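Particle-associated lyase (Acinetobacter bacteriophage AP22, PDB 4Y9V) probably cleaves the capsular polysaccharide of Acinetobacter baumannii as a trimeric lyase tailspike carried on the phage particle. Local coordinates at residues 439-444 / 480-485; 138-143 / 183-188; 85-90 / 109-114. All blocks are in the same frame, centred on the assembly; numbering follows the deposited sequence. Where two conformers were deposited one is given.

Contact 1 (439-444 / 480-485); sequences IRQSNA and GRYTVP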
ATOM      1  N   ILE A 439      -1.384  19.512 -18.677  0.80  4.72           N
ATOM      2  CA  ILE A 439      -0.904  18.760 -19.840  0.80  4.94           C
ATOM      3  C   ILE A 439      -0.948  19.747 -21.028  0.80  4.73           C
ATOM      4  O   ILE A 439      -2.007  20.327 -21.288  0.80  5.36           O
ATOM      5  CB  ILE A 439      -1.761  17.537 -20.138  0.80  5.36           C
ATOM      6  CG1 ILE A 439      -1.898  16.587 -18.917  0.80  6.95           C
ATOM      7  CG2 ILE A 439      -1.242  16.833 -21.407  0.80  7.64           C
ATOM      8  CD1 ILE A 439      -0.586  15.899 -18.541  0.80  8.74           C
ATOM      9  N   ARG A 440       0.175  19.889 -21.739  1.00  4.73           N
ATOM     10  CA  ARG A 440       0.229  20.672 -22.947  1.00  5.04           C
ATOM     11  C   ARG A 440       0.699  19.822 -24.116  1.00  5.15           C
ATOM     12  O   ARG A 440       1.575  18.977 -23.960  1.00  6.48           O
ATOM     13  CB  ARG A 440       1.173  21.869 -22.844  1.00  5.56           C
ATOM     14  CG  ARG A 440       0.871  22.846 -21.704  1.00  6.02           C
ATOM     15  CD  ARG A 440      -0.431  23.576 -21.828  1.00  5.79           C
ATOM     16  NE  ARG A 440      -0.547  24.492 -22.975  1.00  5.63           N
ATOM     17  CZ  ARG A 440      -0.162  25.760 -22.940  1.00  5.71           C
ATOM     18  NH1 ARG A 440       0.484  26.277 -21.925  1.00  5.91           N
ATOM     19  NH2 ARG A 440      -0.460  26.545 -23.998  1.00  6.16           N
ATOM     20  N   GLN A 441       0.138  20.076 -25.285  1.00  5.19           N
ATOM     21  CA  GLN A 441       0.721  19.605 -26.543  1.00  5.54           C
ATOM     22  C   GLN A 441       1.853  20.528 -26.929  1.00  5.78           C
ATOM     23  O   GLN A 441       1.705  21.753 -26.919  1.00  6.87           O
ATOM     24  CB  GLN A 441      -0.348  19.501 -27.625  1.00  5.98           C
ATOM     25  CG  GLN A 441       0.201  19.056 -28.969  1.00  6.23           C
ATOM     26  CD  GLN A 441      -0.902  18.789 -29.984  1.00  6.48           C
ATOM     27  OE1 GLN A 441      -2.044  18.505 -29.609  1.00  7.67           O
ATOM     28  NE2 GLN A 441      -0.542  18.851 -31.254  1.00  6.87           N
ATOM     29  N   SER A 442       3.001  19.973 -27.300  1.00  5.85           N
ATOM     30  CA  SER A 442       4.115  20.778 -27.766  1.00  6.59           C
ATOM     31  C   SER A 442       3.773  21.466 -29.092  1.00  6.00           C
ATOM     32  O   SER A 442       3.181  20.876 -29.972  1.00  6.72           O
ATOM     33  CB  SER A 442       5.304  19.848 -28.023  1.00  8.05           C
ATOM     34  OG  SER A 442       6.389  20.603 -28.497  1.00  9.02           O
ATOM     35  N   ASN A 443       4.292  22.688 -29.242  1.00  6.53           N
ATOM     36  CA  ASN A 443       4.212  23.316 -30.561  1.00  6.63           C
ATOM     37  C   ASN A 443       4.966  22.526 -31.603  1.00  7.26           C
ATOM     38  O   ASN A 443       4.631  22.634 -32.809  1.00  8.59           O
ATOM     39  CB  ASN A 443       4.691  24.771 -30.498  1.00  7.44           C
ATOM     40  CG  ASN A 443       3.590  25.647 -29.943  1.00  7.51           C
ATOM     41  OD1 ASN A 443       2.418  25.486 -30.341  1.00 10.86           O
ATOM     42  ND2 ASN A 443       3.875  26.574 -29.081  1.00  8.60           N
ATOM     43  N   ALA A 444       5.935  21.695 -31.225  1.00  7.15           N
ATOM     44  CA  ALA A 444       6.685  20.888 -32.202  1.00  8.69           C
ATOM     45  C   ALA A 444       5.846  19.764 -32.765  1.00  8.51           C
ATOM     46  O   ALA A 444       6.260  19.192 -33.759  1.00 11.40           O
ATOM     47  CB  ALA A 444       7.951  20.353 -31.530  1.00 10.86           C
ATOM     48  N   GLY A 480      -5.832  27.813 -29.745  1.00  7.76           N
ATOM     49  CA  GLY A 480      -6.589  27.928 -30.970  1.00  8.76           C
ATOM     50  C   GLY A 480      -5.978  27.281 -32.173  1.00  8.47           C
ATOM     51  O   GLY A 480      -6.579  27.330 -33.255  1.00 10.71           O
ATOM     52  N   ARG A 481      -4.834  26.635 -32.047  1.00  7.19           N
ATOM     53  CA  ARG A 481      -4.231  25.914 -33.166  1.00  7.12           C
ATOM     54  C   ARG A 481      -4.943  24.607 -33.359  1.00  7.26           C
ATOM     55  O   ARG A 481      -5.734  24.451 -34.291  1.00  9.28           O
ATOM     56  CB  ARG A 481      -2.717  25.772 -32.950  1.00  7.07           C
ATOM     57  CG  ARG A 481      -2.041  24.969 -34.055  1.00  7.66           C
ATOM     58  CD  ARG A 481      -0.555  24.780 -33.830  1.00  7.77           C
ATOM     59  NE  ARG A 481      -0.330  23.878 -32.692  1.00  7.14           N
ATOM     60  CZ  ARG A 481       0.802  23.179 -32.522  1.00  7.01           C
ATOM     61  NH1 ARG A 481       1.804  23.303 -33.374  1.00  7.83           N
ATOM     62  NH2 ARG A 481       0.862  22.323 -31.489  1.00  6.90           N
ATOM     63  N   TYR A 482      -4.738  23.630 -32.434  1.00  6.72           N
ATOM     64  CA  TYR A 482      -5.493  22.406 -32.424  1.00  6.91           C
ATOM     65  C   TYR A 482      -6.254  22.328 -31.114  1.00  6.76           C
ATOM     66  O   TYR A 482      -5.846  22.849 -30.081  1.00  7.72           O
ATOM     67  CB  TYR A 482      -4.567  21.148 -32.522  1.00  7.79           C
ATOM     68  CG  TYR A 482      -3.679  21.189 -33.727  1.00  8.01           C
ATOM     69  CD1 TYR A 482      -4.201  21.148 -35.012  1.00 10.18           C
ATOM     70  CD2 TYR A 482      -2.290  21.314 -33.628  1.00  8.06           C
ATOM     71  CE1 TYR A 482      -3.407  21.205 -36.147  1.00 11.07           C
ATOM     72  CE2 TYR A 482      -1.468  21.395 -34.725  1.00  9.31           C
ATOM     73  CZ  TYR A 482      -2.034  21.346 -35.983  1.00 10.01           C
ATOM     74  OH  TYR A 482      -1.297  21.427 -37.150  1.00 13.55           O
ATOM     75  N   THR A 483      -7.356  21.557 -31.149  1.00  7.20           N
ATOM     76  CA  THR A 483      -7.968  21.063 -29.914  1.00  6.89           C
ATOM     77  C   THR A 483      -7.210  19.816 -29.490  1.00  6.65           C
ATOM     78  O   THR A 483      -7.008  18.896 -30.297  1.00  7.29           O
ATOM     79  CB  THR A 483      -9.449  20.749 -30.162  1.00  7.64           C
ATOM     80  OG1 THR A 483     -10.095  22.013 -30.384  1.00 10.45           O
ATOM     81  CG2 THR A 483     -10.071  20.072 -28.988  1.00  8.33           C
ATOM     82  N   VAL A 484      -6.798  19.769 -28.222  1.00  6.20           N
ATOM     83  CA  VAL A 484      -6.302  18.518 -27.636  1.00  6.00           C
ATOM     84  C   VAL A 484      -7.538  17.716 -27.249  1.00  5.87           C
ATOM     85  O   VAL A 484      -8.311  18.202 -26.422  1.00  6.19           O
ATOM     86  CB  VAL A 484      -5.407  18.770 -26.422  1.00  6.16           C
ATOM     87  CG1 VAL A 484      -5.040  17.455 -25.778  1.00  6.78           C
ATOM     88  CG2 VAL A 484      -4.163  19.565 -26.842  1.00  7.08           C
ATOM     89  N   PRO A 485      -7.796  16.549 -27.829  1.00  6.02           N
ATOM     90  CA  PRO A 485      -8.999  15.789 -27.438  1.00  6.01           C
ATOM     91  C   PRO A 485      -8.931  15.428 -25.981  1.00  5.72           C
ATOM     92  O   PRO A 485      -7.898  14.957 -25.489  1.00  6.10           O
ATOM     93  CB  PRO A 485      -8.924  14.542 -28.327  1.00  6.99           C
ATOM     94  CG  PRO A 485      -8.047  14.929 -29.506  1.00  8.12           C
ATOM     95  CD  PRO A 485      -7.003  15.820 -28.857  1.00  6.85           C
TER
HETATM   96  O   HOH W   1      -4.350  18.061 -30.936  1.00  8.77           O
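R481 reaches over to the backbone just past the end of strand 435-441 and grips two carbonyls with one guanidinium. NH2 donates to S442 O (3.1 Å), which lies close to the guanidinium plane, and NH1 to N443 O (3.0 Å). The flat group is also sandwiched. N443 OD1 sits over its centre, 3.5 Å above the plane, with the two side-chain planes nearly perpendicular, while the ring of the adjacent Y482 covers the opposite face through CE2, offset toward the rim. D476 adds a salt bridge to NH2, and T478 hydrogen-bonds N443 OD1.

The solvent side of the contact is here, at N443; the buried, packed part is Q441 against V484. Q441 CG is anti to the backbone N (chi1 178°), and the extended chain slides past V484, CB and OE1 both touching CG2, the latter at 3.6 Å. NE2 gives its hydrogen bonds to the backbone oxygens of L445 and E447. A water bridges the two chains, donating to Q441 OE1 (2.7 Å) and to T483 O (2.9 Å).

Within this pectin-lyase-like domain, then, one arginine ties the loop after strand 435-441 to the loop after strand 470-476, its neighbour in the parallel sheet. The oxygens gathered around it, including the D476 carboxylate, would be expected to stabilise its positive charge.

Contact 2 (138-143 / 183-188); sequences FDVADA and NTVKFF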
ATOM      1  N   PHE A 138       1.186 -18.186 -28.793  1.00  6.58           N
ATOM      2  CA  PHE A 138       1.533 -17.683 -30.116  1.00  6.57           C
ATOM      3  C   PHE A 138       2.142 -18.864 -30.882  1.00  6.61           C
ATOM      4  O   PHE A 138       2.771 -19.754 -30.303  1.00  7.04           O
ATOM      5  CB  PHE A 138       2.482 -16.492 -30.082  1.00  6.93           C
ATOM      6  CG  PHE A 138       3.768 -16.699 -29.328  1.00  6.72           C
ATOM      7  CD1 PHE A 138       3.845 -16.428 -27.976  1.00  7.54           C
ATOM      8  CD2 PHE A 138       4.932 -17.142 -29.965  1.00  7.15           C
ATOM      9  CE1 PHE A 138       5.003 -16.564 -27.271  1.00  8.18           C
ATOM     10  CE2 PHE A 138       6.103 -17.308 -29.240  1.00  7.56           C
ATOM     11  CZ  PHE A 138       6.160 -17.039 -27.882  1.00  8.04           C
ATOM     12  N   ASP A 139       2.010 -18.801 -32.198  1.00  6.81           N
ATOM     13  CA  ASP A 139       2.675 -19.750 -33.061  1.00  7.12           C
ATOM     14  C   ASP A 139       4.042 -19.161 -33.453  1.00  6.44           C
ATOM     15  O   ASP A 139       4.218 -17.951 -33.539  1.00  7.10           O
ATOM     16  CB  ASP A 139       1.862 -19.985 -34.336  1.00  8.38           C
ATOM     17  CG  ASP A 139       0.555 -20.659 -34.083  1.00 11.66           C
ATOM     18  OD1 ASP A 139       0.337 -21.258 -32.972  1.00 11.76           O
ATOM     19  OD2 ASP A 139      -0.344 -20.550 -34.971  1.00 18.62           O
ATOM     20  N   VAL A 140       4.968 -20.075 -33.728  1.00  6.96           N
ATOM     21  CA  VAL A 140       6.300 -19.733 -34.215  1.00  6.75           C
ATOM     22  C   VAL A 140       6.540 -20.460 -35.529  1.00  6.67           C
ATOM     23  O   VAL A 140       5.895 -21.443 -35.858  1.00  7.42           O
ATOM     24  CB  VAL A 140       7.406 -20.062 -33.195  1.00  7.52           C
ATOM     25  CG1 VAL A 140       7.239 -19.185 -31.947  1.00  8.52           C
ATOM     26  CG2 VAL A 140       7.397 -21.532 -32.842  1.00  7.92           C
ATOM     27  N   ALA A 141       7.574 -20.004 -36.246  1.00  6.63           N
ATOM     28  CA  ALA A 141       7.997 -20.693 -37.458  1.00  7.01           C
ATOM     29  C   ALA A 141       8.691 -22.033 -37.122  1.00  7.11           C
ATOM     30  O   ALA A 141       8.645 -22.931 -37.981  1.00  8.48           O
ATOM     31  CB  ALA A 141       8.870 -19.808 -38.290  1.00  7.66           C
ATOM     32  N   ASP A 142       9.319 -22.162 -35.972  1.00  7.05           N
ATOM     33  CA  ASP A 142      10.080 -23.357 -35.618  1.00  7.43           C
ATOM     34  C   ASP A 142      10.109 -23.452 -34.087  1.00  6.86           C
ATOM     35  O   ASP A 142      10.714 -22.625 -33.451  1.00  7.40           O
ATOM     36  CB  ASP A 142      11.496 -23.303 -36.159  1.00  8.69           C
ATOM     37  CG  ASP A 142      12.363 -24.484 -35.775  1.00  8.96           C
ATOM     38  OD1 ASP A 142      11.818 -25.507 -35.304  1.00 10.35           O
ATOM     39  OD2 ASP A 142      13.605 -24.373 -36.007  1.00 10.75           O
ATOM     40  N   ALA A 143       9.454 -24.481 -33.539  1.00  7.53           N
ATOM     41  CA  ALA A 143       9.451 -24.699 -32.100  1.00  8.20           C
ATOM     42  C   ALA A 143      10.365 -25.845 -31.702  1.00  8.12           C
ATOM     43  O   ALA A 143      10.344 -26.268 -30.540  1.00  8.61           O
ATOM     44  CB  ALA A 143       8.036 -25.010 -31.628  1.00 11.22           C
ATOM     45  N   ASN A 183       3.877 -26.171 -33.484  1.00 11.03           N
ATOM     46  CA  ASN A 183       4.497 -24.854 -33.499  1.00  9.40           C
ATOM     47  C   ASN A 183       3.736 -23.846 -32.643  1.00  8.53           C
ATOM     48  O   ASN A 183       4.029 -22.642 -32.740  1.00  9.68           O
ATOM     49  CB  ASN A 183       4.632 -24.332 -34.940  1.00 11.14           C
ATOM     50  CG  ASN A 183       5.881 -24.970 -35.634  1.00 12.22           C
ATOM     51  OD1 ASN A 183       6.925 -25.378 -35.019  1.00 15.87           O
ATOM     52  ND2 ASN A 183       5.888 -24.960 -36.920  1.00 15.56           N
ATOM     53  N   THR A 184       2.869 -24.295 -31.761  1.00  8.79           N
ATOM     54  CA  THR A 184       2.129 -23.410 -30.870  1.00  8.21           C
ATOM     55  C   THR A 184       2.774 -23.402 -29.482  1.00  7.50           C
ATOM     56  O   THR A 184       2.897 -24.453 -28.826  1.00  9.29           O
ATOM     57  CB  THR A 184       0.668 -23.842 -30.766  1.00 10.16           C
ATOM     58  OG1 THR A 184       0.061 -23.764 -32.079  1.00 12.02           O
ATOM     59  CG2 THR A 184      -0.105 -22.906 -29.830  1.00 12.09           C
ATOM     60  N   VAL A 185       3.166 -22.221 -29.046  1.00  6.60           N
ATOM     61  CA  VAL A 185       3.797 -21.990 -27.753  1.00  6.15           C
ATOM     62  C   VAL A 185       2.780 -21.344 -26.827  1.00  6.05           C
ATOM     63  O   VAL A 185       2.334 -20.215 -27.098  1.00  7.90           O
ATOM     64  CB  VAL A 185       5.012 -21.084 -27.925  1.00  7.03           C
ATOM     65  CG1 VAL A 185       5.683 -20.812 -26.574  1.00  8.91           C
ATOM     66  CG2 VAL A 185       6.003 -21.704 -28.911  1.00  8.80           C
ATOM     67  N   LYS A 186       2.369 -22.044 -25.770  1.00  5.92           N
ATOM     68  CA  LYS A 186       1.540 -21.426 -24.730  1.00  5.70           C
ATOM     69  C   LYS A 186       2.483 -20.907 -23.671  1.00  5.51           C
ATOM     70  O   LYS A 186       3.433 -21.639 -23.287  1.00  6.49           O
ATOM     71  CB  LYS A 186       0.559 -22.454 -24.169  1.00  6.53           C
ATOM     72  CG  LYS A 186      -0.478 -21.855 -23.237  1.00  6.65           C
ATOM     73  CD  LYS A 186      -1.546 -22.847 -22.814  1.00  7.66           C
ATOM     74  CE  LYS A 186      -2.670 -22.190 -22.027  1.00  8.13           C
ATOM     75  NZ  LYS A 186      -3.714 -23.136 -21.614  1.00  9.08           N
ATOM     76  N   PHE A 187       2.278 -19.688 -23.202  1.00  5.22           N
ATOM     77  CA  PHE A 187       3.154 -19.085 -22.200  1.00  5.07           C
ATOM     78  C   PHE A 187       2.320 -18.682 -20.990  1.00  4.92           C
ATOM     79  O   PHE A 187       1.114 -18.515 -21.059  1.00  5.96           O
ATOM     80  CB  PHE A 187       3.966 -17.910 -22.780  1.00  5.54           C
ATOM     81  CG  PHE A 187       3.141 -16.724 -23.245  1.00  5.64           C
ATOM     82  CD1 PHE A 187       2.648 -16.635 -24.527  1.00  6.21           C
ATOM     83  CD2 PHE A 187       2.865 -15.681 -22.357  1.00  6.34           C
ATOM     84  CE1 PHE A 187       1.916 -15.531 -24.937  1.00  6.88           C
ATOM     85  CE2 PHE A 187       2.151 -14.598 -22.749  1.00  6.90           C
ATOM     86  CZ  PHE A 187       1.665 -14.525 -24.039  1.00  7.03           C
ATOM     87  N   PHE A 188       3.006 -18.511 -19.854  1.00  5.30           N
ATOM     88  CA  PHE A 188       2.346 -18.097 -18.638  1.00  5.20           C
ATOM     89  C   PHE A 188       2.031 -16.606 -18.669  1.00  5.53           C
ATOM     90  O   PHE A 188       2.869 -15.763 -19.047  1.00  7.12           O
ATOM     91  CB  PHE A 188       3.222 -18.428 -17.428  1.00  5.42           C
ATOM     92  CG  PHE A 188       3.232 -19.903 -17.124  1.00  5.08           C
ATOM     93  CD1 PHE A 188       2.147 -20.510 -16.543  1.00  5.92           C
ATOM     94  CD2 PHE A 188       4.350 -20.687 -17.411  1.00  5.93           C
ATOM     95  CE1 PHE A 188       2.156 -21.871 -16.237  1.00  6.98           C
ATOM     96  CE2 PHE A 188       4.367 -22.032 -17.116  1.00  6.97           C
ATOM     97  CZ  PHE A 188       3.267 -22.625 -16.503  1.00  7.42           C
TER
HETATM   98  O   HOH W   2       8.379 -25.802 -38.186  1.00 10.67           O
HETATM   99  O   HOH W   3       9.240 -27.067 -35.323  0.51 10.81           O
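F138 and V185 form an antiparallel hydrogen-bonded pair, F138 N donating to V185 O (2.9 Å) and V185 N to F138 O (2.8 Å). The next pair, D139 with T184, is non-hydrogen-bonded in its backbone and is joined through side chains instead: T184 OG1 donates to D139 OD1 at 2.7 Å, meeting it from above the carboxylate plane. Past the strand, V140 N still reaches N183 O.

N183 carries the loop end of the contact. Its CB packs on V140 O at 3.3 Å, and chi1 of -80° sets CG beside the backbone N, against the same oxygen. From there the amide divides. OD1 accepts from A143 N (3.1 Å), touches A143 CB, and accepts a hydrogen bond from a water that also donates to D142 OD1; ND2 donates to a second water, which in turn donates to A141 O. The amide thus bonds directly to A143 and through waters to A141 and D142.

On the apolar face, V185 CB stands over the F138 ring as a CH-pi contact, 16° off the ring normal, and F187 CD1 comes to the ring's edge at F138 CE1 (3.6 Å), the two ring planes inclined at 45°.

This long-range antiparallel pairing belongs to the Ig-like domain. Strand 172-181 flanks 184-187 on its other side and packs V175 on F187 and V180 on A143; T124 of strand 113-125 touches V140, and K186 forms a salt bridge to E328 of the second subunit.

Contact 3 (85-90 / 109-114); sequences IVNSLI and GDTGGF
T111 turns its OG1 between its own backbone N and carbonyl carbon (chi1 55°), and this aims the hydroxyl at N87 O. F114, with CG beside the backbone N (chi1 -76°), lies side by side with I90, both pointing the same way.

The bond from T111 OG1 to N87 O is short, 2.7 Å, and OG1 lies in the carbonyl plane of N87 on a lone pair. Further along, the two chains run as parallel strands. I90 N donates to G113 O at 2.9 Å, and G113 N to S88 O at a longer 3.3 Å.

The backbones come close together at the glycines. G112 CA makes a CA-H...O contact to V86 O (3.5 Å), a close backbone approach at a residue with no side chain. Next to it, L89 CD1 rests on G113 O at 3.6 Å. On the other face, I90 CB meets F114 CD1 at 3.9 Å and I90 CG1 meets CD1 and CE1.

The pairing continues the right-handed, parallel coiling expected of a pectin-lyase-like solenoid, joining the starts of strands 89-92 and 113-125. F114 lies edge-to-face with F92 and F108 and also meets F106 of strand 105-109; L66 of helix 63-71 touches both V86 and F114, and N67 of that helix packs on I90.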
ATOM      1  N   ILE A  85      43.893  -4.957  -6.762  1.00  5.48           N
ATOM      2  CA  ILE A  85      43.867  -4.329  -8.073  1.00  5.73           C
ATOM      3  C   ILE A  85      43.263  -5.296  -9.095  1.00  5.21           C
ATOM      4  O   ILE A  85      43.695  -6.450  -9.191  1.00  5.83           O
ATOM      5  CB  ILE A  85      45.286  -3.933  -8.477  1.00  6.05           C
ATOM      6  CG1 ILE A  85      45.824  -2.862  -7.546  1.00  7.71           C
ATOM      7  CG2 ILE A  85      45.347  -3.515  -9.929  1.00  6.75           C
ATOM      8  CD1 ILE A  85      47.315  -2.576  -7.708  1.00 10.01           C
ATOM      9  N   VAL A  86      42.280  -4.813  -9.876  1.00  5.21           N
ATOM     10  CA  VAL A  86      41.678  -5.569 -10.956  1.00  5.38           C
ATOM     11  C   VAL A  86      41.553  -4.619 -12.159  1.00  5.43           C
ATOM     12  O   VAL A  86      40.566  -3.909 -12.313  1.00  6.06           O
ATOM     13  CB  VAL A  86      40.306  -6.165 -10.607  1.00  5.65           C
ATOM     14  CG1 VAL A  86      39.772  -6.979 -11.763  1.00  6.34           C
ATOM     15  CG2 VAL A  86      40.371  -6.987  -9.323  1.00  6.38           C
ATOM     16  N   ASN A  87      42.590  -4.593 -13.026  1.00  5.62           N
ATOM     17  CA  ASN A  87      42.580  -3.651 -14.125  1.00  5.99           C
ATOM     18  C   ASN A  87      41.789  -4.097 -15.343  1.00  5.86           C
ATOM     19  O   ASN A  87      41.494  -3.271 -16.208  1.00  7.08           O
ATOM     20  CB  ASN A  87      44.020  -3.276 -14.506  1.00  7.97           C
ATOM     21  CG  ASN A  87      44.668  -2.380 -13.443  1.00 12.24           C
ATOM     22  OD1 ASN A  87      45.892  -2.500 -13.310  1.00 18.11           O
ATOM     23  ND2 ASN A  87      43.902  -1.524 -12.859  1.00 14.90           N
ATOM     24  N   SER A  88      41.448  -5.377 -15.444  1.00  5.91           N
ATOM     25  CA  SER A  88      40.685  -5.888 -16.559  1.00  5.87           C
ATOM     26  C   SER A  88      39.177  -5.901 -16.275  1.00  5.64           C
ATOM     27  O   SER A  88      38.722  -5.932 -15.129  1.00  5.98           O
ATOM     28  CB  SER A  88      41.131  -7.308 -16.879  1.00  6.67           C
ATOM     29  OG  SER A  88      42.457  -7.378 -17.321  1.00  8.18           O
ATOM     30  N   LEU A  89      38.435  -5.919 -17.370  1.00  5.99           N
ATOM     31  CA  LEU A  89      37.010  -6.228 -17.358  1.00  5.75           C
ATOM     32  C   LEU A  89      36.873  -7.739 -17.285  1.00  6.11           C
ATOM     33  O   LEU A  89      37.246  -8.437 -18.230  1.00  7.24           O
ATOM     34  CB  LEU A  89      36.337  -5.635 -18.601  1.00  6.48           C
ATOM     35  CG  LEU A  89      34.852  -5.971 -18.734  1.00  8.02           C
ATOM     36  CD1 LEU A  89      34.048  -5.411 -17.561  1.00  8.36           C
ATOM     37  CD2 LEU A  89      34.312  -5.413 -20.033  1.00 10.44           C
ATOM     38  N   ILE A  90      36.388  -8.245 -16.161  1.00  5.62           N
ATOM     39  CA  ILE A  90      36.250  -9.667 -15.907  1.00  5.62           C
ATOM     40  C   ILE A  90      34.813 -10.052 -16.349  1.00  6.21           C
ATOM     41  O   ILE A  90      33.852  -9.541 -15.788  1.00  6.76           O
ATOM     42  CB  ILE A  90      36.486 -10.041 -14.458  1.00  6.20           C
ATOM     43  CG1 ILE A  90      37.773  -9.421 -13.922  1.00  6.34           C
ATOM     44  CG2 ILE A  90      36.457 -11.556 -14.287  1.00  7.21           C
ATOM     45  CD1 ILE A  90      39.046  -9.854 -14.630  1.00  7.13           C
ATOM     46  N   GLY A 109      40.227   0.815 -10.774  1.00  6.03           N
ATOM     47  CA  GLY A 109      40.941   1.922 -11.381  1.00  6.54           C
ATOM     48  C   GLY A 109      40.151   2.525 -12.512  1.00  6.09           C
ATOM     49  O   GLY A 109      38.949   2.768 -12.411  1.00  6.26           O
ATOM     50  N   ASP A 110      40.865   2.850 -13.607  1.00  6.73           N
ATOM     51  CA  ASP A 110      40.296   3.455 -14.782  1.00  7.41           C
ATOM     52  C   ASP A 110      39.714   2.451 -15.790  1.00  6.67           C
ATOM     53  O   ASP A 110      38.966   2.870 -16.673  1.00  7.68           O
ATOM     54  CB  ASP A 110      41.333   4.282 -15.531  1.00  9.08           C
ATOM     55  CG  ASP A 110      41.740   5.564 -14.855  1.00 10.36           C
ATOM     56  OD1 ASP A 110      40.848   6.341 -14.486  1.00 11.29           O
ATOM     57  OD2 ASP A 110      42.974   5.791 -14.819  1.00 19.47           O
ATOM     58  N   THR A 111      40.083   1.175 -15.688  1.00  6.50           N
ATOM     59  CA  THR A 111      39.847   0.244 -16.770  1.00  6.84           C
ATOM     60  C   THR A 111      39.083  -1.018 -16.391  1.00  6.28           C
ATOM     61  O   THR A 111      38.631  -1.727 -17.324  1.00  7.93           O
ATOM     62  CB  THR A 111      41.179  -0.158 -17.413  1.00  7.72           C
ATOM     63  OG1 THR A 111      42.064  -0.678 -16.424  1.00  8.61           O
ATOM     64  CG2 THR A 111      41.866   1.046 -18.075  1.00  9.99           C
ATOM     65  N   GLY A 112      38.965  -1.392 -15.129  1.00  6.00           N
ATOM     66  CA  GLY A 112      38.398  -2.681 -14.772  1.00  6.04           C
ATOM     67  C   GLY A 112      36.884  -2.644 -14.530  1.00  5.25           C
ATOM     68  O   GLY A 112      36.255  -1.585 -14.461  1.00  5.75           O
ATOM     69  N   GLY A 113      36.332  -3.831 -14.325  1.00  5.38           N
ATOM     70  CA  GLY A 113      34.940  -3.981 -13.899  1.00  5.40           C
ATOM     71  C   GLY A 113      34.595  -5.456 -13.881  1.00  5.22           C
ATOM     72  O   GLY A 113      35.386  -6.301 -14.310  1.00  5.58           O
ATOM     73  N   PHE A 114      33.389  -5.772 -13.391  1.00  5.27           N
ATOM     74  CA  PHE A 114      32.828  -7.107 -13.462  1.00  5.33           C
ATOM     75  C   PHE A 114      31.577  -7.066 -14.353  1.00  5.36           C
ATOM     76  O   PHE A 114      30.737  -6.177 -14.215  1.00  5.76           O
ATOM     77  CB  PHE A 114      32.401  -7.641 -12.079  1.00  5.79           C
ATOM     78  CG  PHE A 114      33.500  -8.104 -11.148  1.00  5.46           C
ATOM     79  CD1 PHE A 114      34.846  -8.126 -11.486  1.00  5.40           C
ATOM     80  CD2 PHE A 114      33.141  -8.535  -9.887  1.00  6.37           C
ATOM     81  CE1 PHE A 114      35.791  -8.587 -10.583  1.00  5.81           C
ATOM     82  CE2 PHE A 114      34.086  -9.023  -8.995  1.00  7.16           C
ATOM     83  CZ  PHE A 114      35.428  -9.023  -9.343  1.00  6.64           C
TER

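The three contacts are separate and follow one another along the chain as 3, 2, 1. Contact 3 and contact 2 are about 42 Å apart between centres but reach the same set of strands: strand 113-125, which starts in contact 3, is followed in the chain by strand 137-139 of contact 2. Contact 1, within the pectin-lyase-like domain, is about 43 Å from contact 2 and about 50 Å from contact 3, centre to centre. Contact 3 does not touch the glycan; the L89 side chain is about 10 Å from its unsaturated uronic acid. R166, Y168 and Y169, which line the glycan pocket, belong to the same Ig-like domain as contact 2.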